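Chorismate mutase and shikimate 5-dehydrogenase fusion protein (Clostridium acetobutylicum, PDB 3FBT) probably catalyses, through its shikimate dehydrogenase part, which this chain comprises, the reversible NADPH-linked reduction of 3-dehydroshikimate to shikimate on the route to chorismate. Local coordinates at residues C125-G129 / I149-T153; G179-C185 / F207-L213; V199-A205 / Y225-V231; I214-V218 / E270-S274. All coordinates share one frame. Numbering follows the deposited sequence.

Contact 1 of 4, residues C125-G129 / I149-T153; sequences CVVLG and IYVVT. With SO4 (sulfate ion), chain E.
Segments 125-129 and 149-153 run side by side as neighbouring parallel strands, their axes 4.6 Å apart at closest approach and inclined by 19°. The register pairs C125 with I149, V126 with Y150, V127 with V151 and L128 with V152, at CA-CA distances of 4.7 to 5.0 Å. Hydrogen bonds zigzag between the edges: Y150 N to C125 O (2.7 Å), V127 N to Y150 O (2.8 Å), V152 N to V127 O (2.7 Å) and G129 N to V152 O (2.9 Å). On one face V152, chi1 t, fits its CG2 between V126 CG1 at 3.6 Å and L128 CD2 at 3.9 Å, and V126 CG2 rests on Y150 CB at 3.9 Å, while the tyrosine ring leads away from segment 125-129, toward K167 and I169 of strand 167-170. On the other face V127, I149 and V151 are covered by L138 and L141 of helix 134-143. G129 leaves the strand with phi 84°. Near this end a sulfate, probably from the crystallisation liquor, accepts a hydrogen bond from T153 OG1 at its O4 (2.7 Å). This is the first beta-alpha-beta unit of a Rossmann fold, whose glycine-rich turn, beginning at G129, is predicted to bind NADP(+).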
# COMPACT_ATOMS: atom_id res chain seq x y z
N CYS A 125 -2.14 35.58 23.95
CA CYS A 125 -2.17 34.84 22.69
C CYS A 125 -3.53 34.86 22.02
O CYS A 125 -4.54 34.53 22.66
CB CYS A 125 -1.80 33.40 22.96
SG CYS A 125 -0.11 33.25 23.63
N VAL A 126 -3.51 35.22 20.74
CA VAL A 126 -4.72 35.34 19.97
C VAL A 126 -4.82 34.35 18.82
O VAL A 126 -4.03 34.36 17.90
CB VAL A 126 -4.90 36.82 19.45
CG1 VAL A 126 -6.06 36.89 18.49
CG2 VAL A 126 -5.16 37.71 20.68
N VAL A 127 -5.83 33.52 18.84
CA VAL A 127 -6.03 32.55 17.75
C VAL A 127 -7.15 32.93 16.80
O VAL A 127 -8.31 33.18 17.22
CB VAL A 127 -6.34 31.13 18.33
CG1 VAL A 127 -6.44 30.08 17.19
CG2 VAL A 127 -5.35 30.73 19.35
N LEU A 128 -6.84 32.93 15.50
CA LEU A 128 -7.84 33.23 14.50
C LEU A 128 -8.46 31.98 13.89
O LEU A 128 -7.75 31.13 13.33
CB LEU A 128 -7.27 34.06 13.36
CG LEU A 128 -6.38 35.22 13.84
CD1 LEU A 128 -5.82 35.89 12.57
CD2 LEU A 128 -7.14 36.15 14.70
N GLY A 129 -9.79 31.89 13.99
CA GLY A 129 -10.56 30.70 13.61
C GLY A 129 -10.68 29.58 14.65
O GLY A 129 -9.85 29.42 15.55
N ILE A 149 -5.63 33.76 26.40
CA ILE A 149 -5.87 33.13 25.10
C ILE A 149 -7.20 33.63 24.53
O ILE A 149 -8.22 33.40 25.11
CB ILE A 149 -5.90 31.61 25.22
CG1 ILE A 149 -4.49 31.09 25.53
CG2 ILE A 149 -6.36 30.98 23.89
CD1 ILE A 149 -4.47 29.71 26.26
N TYR A 150 -7.17 34.34 23.43
CA TYR A 150 -8.38 34.68 22.79
C TYR A 150 -8.58 33.75 21.60
O TYR A 150 -7.64 33.47 20.91
CB TYR A 150 -8.35 36.14 22.33
CG TYR A 150 -8.43 37.08 23.52
CD1 TYR A 150 -9.66 37.55 23.98
CD2 TYR A 150 -7.27 37.45 24.22
CE1 TYR A 150 -9.74 38.41 25.11
CE2 TYR A 150 -7.32 38.29 25.34
CZ TYR A 150 -8.54 38.77 25.77
OH TYR A 150 -8.57 39.59 26.88
N VAL A 151 -9.83 33.38 21.35
CA VAL A 151 -10.21 32.69 20.13
C VAL A 151 -11.13 33.58 19.37
O VAL A 151 -12.14 34.01 19.91
CB VAL A 151 -10.95 31.40 20.50
CG1 VAL A 151 -11.47 30.69 19.25
CG2 VAL A 151 -10.01 30.48 21.39
N VAL A 152 -10.79 33.89 18.13
CA VAL A 152 -11.58 34.85 17.41
C VAL A 152 -12.31 34.17 16.26
O VAL A 152 -11.70 33.50 15.46
CB VAL A 152 -10.71 35.96 16.78
CG1 VAL A 152 -11.61 37.11 16.29
CG2 VAL A 152 -9.59 36.44 17.78
N THR A 153 -13.63 34.37 16.19
CA THR A 153 -14.50 33.60 15.31
C THR A 153 -15.50 34.47 14.49
O THR A 153 -15.87 35.61 14.88
CB THR A 153 -15.33 32.58 16.19
OG1 THR A 153 -16.28 31.86 15.39
CG2 THR A 153 -16.11 33.32 17.22
S SO4 E . -14.67 30.55 12.43
O1 SO4 E . -14.56 32.02 12.20
O2 SO4 E . -15.72 30.23 11.45
O3 SO4 E . -13.46 29.81 12.03
O4 SO4 E . -14.96 30.13 13.79

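Contact 2 of 4, residues G179-C185 / F207-L213; sequences GDVIINC and FSSAVDL
In the parallel sheet of the Rossmann-type domain, strands 181-184 and 209-212 lie next to each other, 4.7 Å apart at closest approach and 16° from exact alignment; the short helix 201-204 lies in the connection between them. V181 pairs with S209, I182 with A210, I183 with V211 and N184 with D212. Backbone hydrogen bonds join I182 N to S209 O (3.0 Å), V211 N to I182 O (2.9 Å) and N184 N to V211 O (2.9 Å). At the start, D180 O receives both S208 N (2.8 Å) and S209 N (3.0 Å).

F207 and I182 bury the most surface. The F207 ring, chi1 m, stands just before its strand with G179 N over one face and I182 over the other: I182 CB lies 3.8 Å from the ring centroid in a CH-pi contact, and I182 CG2 is 3.6 Å from F207 CG. A side chain on G179 would clash with this ring. V126 of strand 124-128 also packs against F207.

N184, third in buried area, takes chi1 t and shares its face with I182, A210 and D212. On the other face I183 CG1 meets V211 CB at 4.1 Å, and I183 CG2 touches CD1 of L213, a predicted NADP(+)-binding residue, at 3.8 Å. D212 OD2 bonds T220, while N184 ND2 donates to D212 OD1 across 2.7 Å.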
# COMPACT_ATOMS: atom_id res chain seq x y z
N GLY A 179 -2.03 42.60 21.90
CA GLY A 179 -1.44 41.41 22.49
C GLY A 179 -0.06 41.08 21.96
O GLY A 179 0.52 41.81 21.21
N ASP A 180 0.43 39.92 22.34
CA ASP A 180 1.79 39.49 22.02
C ASP A 180 1.86 38.62 20.76
O ASP A 180 2.60 38.94 19.84
CB ASP A 180 2.30 38.74 23.25
CG ASP A 180 2.24 39.62 24.54
OD1 ASP A 180 2.73 40.76 24.44
OD2 ASP A 180 1.71 39.21 25.64
N VAL A 181 1.09 37.53 20.72
CA VAL A 181 1.17 36.54 19.65
C VAL A 181 -0.20 36.34 19.00
O VAL A 181 -1.18 36.11 19.71
CB VAL A 181 1.65 35.18 20.24
CG1 VAL A 181 1.61 34.10 19.21
CG2 VAL A 181 3.10 35.32 20.85
N ILE A 182 -0.26 36.44 17.68
CA ILE A 182 -1.50 36.24 16.94
C ILE A 182 -1.27 35.15 15.87
O ILE A 182 -0.30 35.19 15.11
CB ILE A 182 -2.03 37.58 16.27
CG1 ILE A 182 -3.26 37.34 15.41
CG2 ILE A 182 -0.96 38.26 15.43
CD1 ILE A 182 -3.75 38.65 14.63
N ILE A 183 -2.20 34.19 15.84
CA ILE A 183 -2.03 32.94 15.10
C ILE A 183 -3.22 32.70 14.16
O ILE A 183 -4.36 32.63 14.62
CB ILE A 183 -1.94 31.76 16.09
CG1 ILE A 183 -0.80 32.00 17.09
CG2 ILE A 183 -1.76 30.40 15.33
CD1 ILE A 183 -1.05 31.36 18.41
N ASN A 184 -2.96 32.56 12.89
CA ASN A 184 -4.00 32.29 11.92
C ASN A 184 -4.24 30.80 11.81
O ASN A 184 -3.37 30.05 11.42
CB ASN A 184 -3.56 32.74 10.56
CG ASN A 184 -4.60 32.45 9.55
OD1 ASN A 184 -5.78 32.71 9.81
ND2 ASN A 184 -4.21 31.87 8.39
N CYS A 185 -5.44 30.37 12.17
CA CYS A 185 -5.83 28.98 11.99
C CYS A 185 -6.94 28.85 10.93
O CYS A 185 -7.50 27.77 10.75
CB CYS A 185 -6.33 28.45 13.34
SG CYS A 185 -4.97 28.03 14.41
N PHE A 207 0.73 43.39 17.46
CA PHE A 207 1.23 42.20 18.18
C PHE A 207 2.71 42.18 17.98
O PHE A 207 3.20 42.86 17.13
CB PHE A 207 0.55 40.93 17.59
CG PHE A 207 -0.90 40.84 17.93
CD1 PHE A 207 -1.33 40.04 18.96
CD2 PHE A 207 -1.83 41.60 17.24
CE1 PHE A 207 -2.67 39.98 19.30
CE2 PHE A 207 -3.17 41.54 17.57
CZ PHE A 207 -3.58 40.74 18.59
N SER A 208 3.44 41.38 18.72
CA SER A 208 4.87 41.32 18.38
C SER A 208 5.33 40.03 17.67
O SER A 208 6.48 39.93 17.29
CB SER A 208 5.70 41.57 19.60
OG SER A 208 5.31 40.61 20.55
N SER A 209 4.44 39.03 17.51
CA SER A 209 4.68 37.87 16.62
C SER A 209 3.43 37.43 15.83
O SER A 209 2.34 37.33 16.39
CB SER A 209 5.11 36.72 17.46
OG SER A 209 6.41 36.94 17.89
N ALA A 210 3.59 37.18 14.53
CA ALA A 210 2.53 36.72 13.72
C ALA A 210 2.91 35.30 13.32
O ALA A 210 3.98 35.16 12.75
CB ALA A 210 2.46 37.57 12.46
N VAL A 211 2.07 34.28 13.61
CA VAL A 211 2.26 32.86 13.18
C VAL A 211 1.09 32.45 12.22
O VAL A 211 -0.07 32.43 12.63
CB VAL A 211 2.27 31.85 14.40
CG1 VAL A 211 2.63 30.33 13.97
CG2 VAL A 211 3.23 32.28 15.50
N ASP A 212 1.38 32.15 10.97
CA ASP A 212 0.37 31.56 10.08
C ASP A 212 0.62 30.05 9.92
O ASP A 212 1.72 29.63 9.63
CB ASP A 212 0.43 32.18 8.70
CG ASP A 212 -0.90 32.06 7.96
OD1 ASP A 212 -1.64 31.10 8.27
OD2 ASP A 212 -1.24 32.95 7.11
N LEU A 213 -0.40 29.22 10.08
CA LEU A 213 -0.20 27.77 9.88
C LEU A 213 -0.20 27.40 8.40
O LEU A 213 0.14 26.28 8.04
CB LEU A 213 -1.25 26.93 10.60
CG LEU A 213 -1.08 26.46 12.02
CD1 LEU A 213 -0.82 27.65 12.95
CD2 LEU A 213 -2.38 25.82 12.29

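Contact 3 of 4, residues V199-A205 / Y225-V231; sequences VDKEVVA and YARESGV
Y225, in the last turn of helix 221-228, uses chi1 m to lay its ring against the start of the short helix 201-204. K201 CB sits over the ring face, 3.9 Å from the centroid, a CH-pi contact, while V199 O lies at the ring edge, 3.5 Å from Y225 CE2. V204, chi1 t, packs against the chain at Y225 and A226: its CG2 is 3.9 Å from Y225 CB and its CG1 3.7 Å from A226 CB. At the surface E228 OE2 comes within 3.6 Å of K201 CD. S229 lies beside A205, at the C-terminal end of the short helix, with their CA atoms 5.6 Å apart. G230 then ends the helix with positive phi in a Schellman motif, closed by V231 N to A226 O (2.9 Å), and V231 CG2 reaches V204 O at 3.8 Å. No hydrogen bond crosses the contact. The short helix and the end of helix 221-228 thus meet next to strand 209-212, with A226 against A210, while V199 and V203 turn to helix 171-174.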
# COMPACT_ATOMS: atom_id res chain seq x y z
N VAL A 199 -7.32 39.22 9.02
CA VAL A 199 -7.42 40.52 9.74
C VAL A 199 -6.74 41.68 9.01
O VAL A 199 -5.96 41.47 8.05
CB VAL A 199 -6.89 40.42 11.21
CG1 VAL A 199 -7.67 39.39 12.03
CG2 VAL A 199 -5.49 40.04 11.23
N ASP A 200 -7.02 42.93 9.41
CA ASP A 200 -6.35 44.06 8.76
C ASP A 200 -4.94 44.22 9.32
O ASP A 200 -4.65 43.75 10.42
CB ASP A 200 -7.09 45.39 8.96
CG ASP A 200 -8.50 45.39 8.38
OD1 ASP A 200 -8.63 45.17 7.15
OD2 ASP A 200 -9.49 45.63 9.16
N LYS A 201 -4.08 44.89 8.56
CA LYS A 201 -2.67 45.12 8.98
C LYS A 201 -2.54 45.91 10.25
O LYS A 201 -1.62 45.72 11.08
CB LYS A 201 -1.92 45.90 7.91
CG LYS A 201 -0.53 46.28 8.39
CD LYS A 201 0.31 46.82 7.28
CE LYS A 201 1.57 47.45 7.86
NZ LYS A 201 1.34 48.83 8.45
N GLU A 202 -3.47 46.83 10.42
CA GLU A 202 -3.59 47.57 11.68
C GLU A 202 -3.83 46.62 12.84
O GLU A 202 -3.53 46.93 14.01
CB GLU A 202 -4.79 48.50 11.53
CG GLU A 202 -5.70 47.94 10.46
CD GLU A 202 -6.97 48.69 10.34
OE1 GLU A 202 -6.93 49.91 10.63
OE2 GLU A 202 -7.99 48.06 9.96
N VAL A 203 -4.45 45.47 12.56
CA VAL A 203 -4.59 44.51 13.67
C VAL A 203 -3.29 43.78 13.88
O VAL A 203 -2.78 43.62 15.01
CB VAL A 203 -5.77 43.54 13.53
CG1 VAL A 203 -5.72 42.57 14.66
CG2 VAL A 203 -7.14 44.33 13.52
N VAL A 204 -2.73 43.33 12.77
CA VAL A 204 -1.49 42.63 12.84
C VAL A 204 -0.53 43.49 13.63
O VAL A 204 0.21 42.98 14.46
CB VAL A 204 -0.93 42.39 11.45
CG1 VAL A 204 0.38 41.58 11.50
CG2 VAL A 204 -1.97 41.75 10.55
N ALA A 205 -0.59 44.81 13.41
CA ALA A 205 0.45 45.74 13.92
C ALA A 205 0.48 45.87 15.39
O ALA A 205 1.40 46.46 15.94
CB ALA A 205 0.32 47.12 13.27
N TYR A 225 1.83 41.78 5.76
CA TYR A 225 1.33 42.70 6.77
C TYR A 225 2.21 42.74 7.98
O TYR A 225 2.51 43.82 8.49
CB TYR A 225 -0.04 42.28 7.26
CG TYR A 225 -1.14 42.58 6.31
CD1 TYR A 225 -0.90 43.23 5.12
CD2 TYR A 225 -2.45 42.22 6.63
CE1 TYR A 225 -1.95 43.51 4.23
CE2 TYR A 225 -3.48 42.46 5.79
CZ TYR A 225 -3.25 43.13 4.60
OH TYR A 225 -4.33 43.37 3.79
N ALA A 226 2.55 41.57 8.50
CA ALA A 226 3.39 41.47 9.67
C ALA A 226 4.77 42.01 9.33
O ALA A 226 5.42 42.62 10.19
CB ALA A 226 3.47 40.02 10.14
N ARG A 227 5.21 41.82 8.09
CA ARG A 227 6.57 42.23 7.69
C ARG A 227 6.67 43.75 7.74
O ARG A 227 7.40 44.34 8.54
CB ARG A 227 6.95 41.71 6.29
CG ARG A 227 8.29 42.25 5.77
CD ARG A 227 8.83 41.45 4.59
NE ARG A 227 7.82 41.17 3.59
CZ ARG A 227 7.32 42.07 2.78
NH1 ARG A 227 7.71 43.34 2.87
NH2 ARG A 227 6.40 41.72 1.88
N GLU A 228 5.90 44.38 6.87
CA GLU A 228 5.69 45.81 6.89
C GLU A 228 5.58 46.48 8.28
O GLU A 228 5.96 47.64 8.41
CB GLU A 228 4.44 46.13 6.10
CG GLU A 228 4.40 45.38 4.81
CD GLU A 228 3.31 45.90 3.90
OE1 GLU A 228 3.35 45.63 2.68
OE2 GLU A 228 2.40 46.60 4.40
N SER A 229 5.08 45.78 9.31
CA SER A 229 4.86 46.44 10.62
C SER A 229 5.92 46.16 11.69
O SER A 229 5.83 46.60 12.85
CB SER A 229 3.47 46.08 11.19
OG SER A 229 2.42 46.37 10.27
N GLY A 230 6.93 45.41 11.30
CA GLY A 230 8.01 45.10 12.22
C GLY A 230 7.72 43.93 13.11
O GLY A 230 8.46 43.69 14.07
N VAL A 231 6.68 43.17 12.79
CA VAL A 231 6.29 42.00 13.62
C VAL A 231 6.98 40.70 13.13
O VAL A 231 6.91 40.39 11.95
CB VAL A 231 4.71 41.76 13.68
CG1 VAL A 231 4.36 40.77 14.79
CG2 VAL A 231 3.95 43.05 13.89

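Contact 4 of 4, residues I214-V218 / E270-S274; sequences IYNPV and EKIKS
I214 opens the irregular loop that follows strand 209-212; its N is held by the carboxylate of D212, and its backbone also bonds to G236. Y215, a residue predicted to bind shikimate, takes chi1 p, and its CD1 meets I272 CD1 at 3.7 Å, the methyl lying obliquely to the ring. N216, chi1 t, places OD1 3.6 Å from I272 CG2. The peptide before P217 is cis, and the proline points away from the helix. V218 then turns back toward it, with CG1 4.1 Å from I272 CG2 and CG2 3.8 Å from K273 CG. I272, with chi1 m and chi2 t, is therefore the centre of the contact: it projects from the last turn of helix 258-273 between Y215, N216 and V218. The packing is mainly apolar, with no hydrogen bond between the segments. H19 of helix 19-31 touches Y215, N216 and I272. The loop leads on to helix 221-228 and borders the C-terminal helix, helix 19-31 and, through Y215, helix 237-252.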
# COMPACT_ATOMS: atom_id res chain seq x y z
N ILE A 214 -0.61 28.33 7.55
CA ILE A 214 -0.39 28.23 6.12
C ILE A 214 1.10 28.32 5.74
O ILE A 214 1.84 29.19 6.27
CB ILE A 214 -1.10 29.38 5.46
CG1 ILE A 214 -2.61 29.27 5.80
CG2 ILE A 214 -0.75 29.43 3.91
CD1 ILE A 214 -3.42 30.55 5.49
N TYR A 215 1.53 27.46 4.80
CA TYR A 215 2.96 27.38 4.35
C TYR A 215 3.03 27.54 2.84
O TYR A 215 4.11 27.61 2.25
CB TYR A 215 3.61 26.00 4.70
CG TYR A 215 2.79 24.81 4.24
CD1 TYR A 215 2.84 24.35 2.91
CD2 TYR A 215 1.94 24.19 5.11
CE1 TYR A 215 2.03 23.26 2.49
CE2 TYR A 215 1.15 23.14 4.72
CZ TYR A 215 1.20 22.68 3.43
OH TYR A 215 0.37 21.65 3.15
N ASN A 216 1.90 27.52 2.17
CA ASN A 216 1.91 27.84 0.77
C ASN A 216 0.70 28.69 0.55
O ASN A 216 -0.41 28.17 0.71
CB ASN A 216 1.76 26.58 -0.07
CG ASN A 216 1.81 26.87 -1.55
OD1 ASN A 216 2.19 27.97 -1.97
ND2 ASN A 216 1.41 25.89 -2.35
N PRO A 217 0.89 29.98 0.21
CA PRO A 217 2.18 30.63 -0.11
C PRO A 217 3.09 30.83 1.09
O PRO A 217 2.61 30.78 2.25
CB PRO A 217 1.78 31.98 -0.73
CG PRO A 217 0.34 32.18 -0.33
CD PRO A 217 -0.26 30.84 -0.10
N VAL A 218 4.39 31.00 0.86
CA VAL A 218 5.31 31.08 2.01
C VAL A 218 5.15 32.40 2.77
O VAL A 218 5.51 32.52 3.93
CB VAL A 218 6.83 30.82 1.69
CG1 VAL A 218 7.08 29.31 1.45
CG2 VAL A 218 7.28 31.64 0.52
N GLU A 270 12.35 25.90 -0.73
CA GLU A 270 12.66 26.14 -2.13
C GLU A 270 11.61 25.53 -3.03
O GLU A 270 11.06 26.19 -3.90
CB GLU A 270 13.99 25.51 -2.50
CG GLU A 270 15.14 25.88 -1.59
CD GLU A 270 15.18 27.38 -1.24
OE1 GLU A 270 14.99 28.24 -2.15
OE2 GLU A 270 15.41 27.67 -0.03
N LYS A 271 11.32 24.27 -2.86
CA LYS A 271 10.38 23.70 -3.80
C LYS A 271 9.09 24.53 -3.81
O LYS A 271 8.52 24.74 -4.87
CB LYS A 271 10.10 22.24 -3.50
CG LYS A 271 9.02 21.59 -4.33
CD LYS A 271 9.15 20.09 -4.16
CE LYS A 271 8.32 19.30 -5.14
NZ LYS A 271 8.85 17.87 -5.25
N ILE A 272 8.64 25.02 -2.66
CA ILE A 272 7.37 25.76 -2.62
C ILE A 272 7.47 27.15 -3.27
O ILE A 272 6.56 27.55 -3.99
CB ILE A 272 6.76 25.87 -1.20
CG1 ILE A 272 6.51 24.47 -0.60
CG2 ILE A 272 5.45 26.71 -1.24
CD1 ILE A 272 5.72 24.46 0.65
N LYS A 273 8.54 27.88 -3.02
CA LYS A 273 8.70 29.24 -3.58
C LYS A 273 8.86 29.25 -5.10
O LYS A 273 8.49 30.23 -5.77
CB LYS A 273 9.89 29.93 -2.93
CG LYS A 273 9.96 29.72 -1.45
CD LYS A 273 11.27 30.26 -0.89
CE LYS A 273 11.51 31.69 -1.34
NZ LYS A 273 12.17 32.44 -0.23
N SER A 274 9.43 28.17 -5.64
CA SER A 274 9.51 27.98 -7.08
C SER A 274 8.13 27.69 -7.69
O SER A 274 7.24 27.15 -7.03
CB SER A 274 10.46 26.82 -7.39
OG SER A 274 11.49 26.72 -6.40

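In the fold
Reading from the N terminus, the chain first builds the mixed-sheet, substrate-binding domain, then enters the parallel sheet. Contact 1 closes the first loop there, round helix 134-143. Contact 2 follows in series and extends the same sheet, since strands 124-128 and 181-184 are neighbours: L128 N lies 2.6 Å from I183 O. Contact 3 crosses contact 2, its segments alternating with those of contact 2, and sets two helices beside strand 209-212. Contact 4 also crosses contact 3, starting directly after contact 2 and closing the longest loop, so that the C-terminal helix returns to the loop that follows strand 209-212.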